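Local atomic coordinates of methyl transferase from Methanosarcina acetivorans (PDB entry 6MRO), a protein that probably transfers methyl groups from S-adenosylmethionine, and binds the product S-adenosyl-L-homocysteine together with calcium ions. Residues Cys41-Asn46 and Ile67-Ala72. The protein carries 1 engineered substitution. Residues are numbered along the deposited sequence; the frame is centred on the assembly and turned at random. Where two conformers were deposited one is given.
With SAH (S-adenosyl-L-homocysteine), chain B.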
loop_
_atom_site.group_PDB
_atom_site.type_symbol
_atom_site.label_atom_id
_atom_site.label_comp_id
_atom_site.label_asym_id
_atom_site.label_seq_id
_atom_site.Cartn_x
_atom_site.Cartn_y
_atom_site.Cartn_z
ATOM N N CYS A 41 -4.139 -2.239 -4.317
ATOM C CA CYS A 41 -3.242 -1.756 -5.354
ATOM C C CYS A 41 -3.889 -0.764 -6.319
ATOM O O CYS A 41 -3.165 -0.157 -7.116
ATOM C CB CYS A 41 -2.679 -2.931 -6.144
ATOM S SG CYS A 41 -3.976 -3.862 -7.035
ATOM N N GLY A 42 -5.206 -0.609 -6.296
ATOM C CA GLY A 42 -5.813 0.344 -7.216
ATOM C C GLY A 42 -5.511 0.002 -8.663
ATOM O O GLY A 42 -5.469 -1.170 -9.053
ATOM N N ARG A 43 -5.291 1.041 -9.478
ATOM C CA ARG A 43 -5.049 0.875 -10.910
ATOM C C ARG A 43 -3.590 0.568 -11.243
ATOM O O ARG A 43 -3.190 0.717 -12.407
ATOM C CB ARG A 43 -5.532 2.116 -11.666
ATOM C CG ARG A 43 -7.023 2.095 -11.855
ATOM C CD ARG A 43 -7.580 3.386 -12.440
ATOM N NE ARG A 43 -8.954 3.179 -12.883
ATOM C CZ ARG A 43 -9.932 4.063 -12.725
ATOM N NH1 ARG A 43 -11.158 3.789 -13.181
ATOM N NH2 ARG A 43 -9.708 5.193 -12.048
ATOM N N GLY A 44 -2.786 0.168 -10.246
ATOM C CA GLY A 44 -1.593 -0.631 -10.485
ATOM C C GLY A 44 -0.278 0.078 -10.748
ATOM O O GLY A 44 0.693 -0.600 -11.104
ATOM N N GLU A 45 -0.192 1.402 -10.558
ATOM C CA GLU A 45 1.056 2.105 -10.876
ATOM C C GLU A 45 2.230 1.600 -10.031
ATOM O O GLU A 45 3.300 1.276 -10.563
ATOM C CB GLU A 45 0.888 3.617 -10.712
ATOM C CG GLU A 45 -0.049 4.219 -11.718
ATOM C CD GLU A 45 0.552 4.298 -13.115
ATOM O OE1 GLU A 45 -0.240 4.446 -14.065
ATOM O OE2 GLU A 45 1.793 4.226 -13.268
ATOM N N ASN A 46 2.050 1.509 -8.713
ATOM C CA ASN A 46 3.164 1.064 -7.877
ATOM C C ASN A 46 3.510 -0.391 -8.157
ATOM O O ASN A 46 4.688 -0.770 -8.157
ATOM C CB ASN A 46 2.833 1.246 -6.401
ATOM C CG ASN A 46 2.766 2.706 -5.996
ATOM O OD1 ASN A 46 3.578 3.511 -6.450
ATOM N ND2 ASN A 46 1.840 3.040 -5.092
ATOM N N ILE A 67 -8.869 -3.286 -10.664
ATOM C CA ILE A 67 -8.104 -4.459 -11.086
ATOM C C ILE A 67 -8.144 -4.615 -12.609
ATOM O O ILE A 67 -7.116 -4.888 -13.244
ATOM C CB ILE A 67 -8.609 -5.718 -10.350
ATOM C CG1 ILE A 67 -8.233 -5.652 -8.847
ATOM C CG2 ILE A 67 -8.073 -7.009 -11.018
ATOM C CD1 ILE A 67 -6.733 -5.493 -8.569
ATOM N N SER A 68 -9.322 -4.422 -13.217
ATOM C CA SER A 68 -9.426 -4.533 -14.670
ATOM C C SER A 68 -8.561 -3.489 -15.365
ATOM O O SER A 68 -7.868 -3.796 -16.345
ATOM C CB SER A 68 -10.885 -4.391 -15.107
ATOM O OG SER A 68 -11.653 -5.484 -14.645
ATOM N N ASP A 69 -8.595 -2.247 -14.875
ATOM C CA ASP A 69 -7.750 -1.200 -15.439
ATOM C C ASP A 69 -6.274 -1.469 -15.173
ATOM O O ASP A 69 -5.433 -1.176 -16.030
ATOM C CB ASP A 69 -8.149 0.171 -14.880
ATOM C CG ASP A 69 -9.496 0.644 -15.403
ATOM O OD1 ASP A 69 -9.940 0.147 -16.456
ATOM O OD2 ASP A 69 -10.117 1.495 -14.747
ATOM N N ALA A 70 -5.943 -2.025 -13.999
ATOM C CA ALA A 70 -4.554 -2.357 -13.683
ATOM C C ALA A 70 -4.022 -3.416 -14.638
ATOM O O ALA A 70 -2.900 -3.304 -15.150
ATOM C CB ALA A 70 -4.436 -2.848 -12.231
ATOM N N LYS A 71 -4.825 -4.454 -14.883
ATOM C CA LYS A 71 -4.438 -5.518 -15.807
ATOM C C LYS A 71 -4.159 -4.970 -17.200
ATOM O O LYS A 71 -3.139 -5.302 -17.815
ATOM C CB LYS A 71 -5.536 -6.577 -15.866
ATOM C CG LYS A 71 -5.676 -7.443 -14.637
ATOM C CD LYS A 71 -6.835 -8.420 -14.828
ATOM C CE LYS A 71 -6.848 -9.505 -13.756
ATOM N NZ LYS A 71 -8.127 -10.268 -13.802
ATOM N N ALA A 72 -5.061 -4.130 -17.717
ATOM C CA ALA A 72 -4.880 -3.566 -19.055
ATOM C C ALA A 72 -3.617 -2.714 -19.137
ATOM O O ALA A 72 -2.928 -2.702 -20.165
ATOM C CB ALA A 72 -6.106 -2.739 -19.439
HETATM N N SAH B . -2.721 1.885 -3.830
HETATM C CA SAH B . -3.505 2.575 -4.871
HETATM C CB SAH B . -4.933 2.811 -4.396
HETATM C CG SAH B . -5.021 3.501 -3.035
HETATM S SD SAH B . -6.706 3.953 -2.559
HETATM C C SAH B . -2.875 3.899 -5.272
HETATM O O SAH B . -1.906 4.355 -4.646
HETATM O OXT SAH B . -3.344 4.536 -6.228
HETATM C "C5'" SAH B . -7.026 2.530 -1.472
HETATM C "C4'" SAH B . -7.383 1.257 -2.242
HETATM O "O4'" SAH B . -7.626 0.210 -1.312
HETATM C "C3'" SAH B . -8.616 1.360 -3.138
HETATM O "O3'" SAH B . -8.233 0.964 -4.446
HETATM C "C2'" SAH B . -9.616 0.413 -2.489
HETATM O "O2'" SAH B . -10.492 -0.242 -3.395
HETATM C "C1'" SAH B . -8.707 -0.573 -1.776
HETATM N N9 SAH B . -9.291 -1.255 -0.616
HETATM C C8 SAH B . -10.000 -0.706 0.430
HETATM N N7 SAH B . -10.297 -1.687 1.300
HETATM C C5 SAH B . -9.769 -2.846 0.835
HETATM C C6 SAH B . -9.774 -4.152 1.316
HETATM N N6 SAH B . -10.384 -4.453 2.455
HETATM N N1 SAH B . -9.141 -5.131 0.597
HETATM C C2 SAH B . -8.498 -4.829 -0.590
HETATM N N3 SAH B . -8.502 -3.541 -1.078
HETATM C C4 SAH B . -9.120 -2.573 -0.359
#
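Asp69 OD2 takes two hydrogen bonds from one guanidinium, at 2.8 Å from Arg43 NE and 3.0 Å from Arg43 NH1, and Arg65 NE, one turn earlier on the same helix, adds a further salt bridge to it. The motif is the glycine-rich turn of a Rossmann-type methyltransferase, Cys41-Asn46, leaning on helix 64-76. The grip is side-on: NE reaches the anti side of the carboxylate oxygen, both nitrogens keep it close to the guanidinium plane, and the two flat groups are nearly coplanar. N-H...O angles of 145° and 134° show both bonds to be bent, as expected when two nitrogens of one guanidinium share an acceptor. The chain of Arg43, extended from CG to NE, runs alongside Asp69, with CG 3.8 Å from Asp69 CB. NH2 turns instead to Asp14 and the carbonyl of Gly9, so the guanidinium ties the turn to the N-terminal region as well; an alanine in place of Arg43 would probably leave Asp14 without this cation and strip Asp69 OD2 of two of its donors.

Deeper in, Ala70 CB lies 3.7 Å from Gly42 O, and Ala70 CA makes a CA-H...O contact with Arg43 O. A side chain at Gly44 would clash with Ala70 CB, whereas one at Gly42 would run into the homocysteine part of S-adenosyl-L-homocysteine; positive phi favours glycine at both. The type II' turn from Cys41 to Gly44, with Gly44 as N-cap of helix 45-51, thus passes between ligand and helix. Asp61 OD2 bonds both Gly42 N and the ligand, so the turn forms part of the pocket wall. With SG between its backbone N and carbonyl carbon (chi1 63°), Cys41 meets Ile67 CD1 at 3.6 Å.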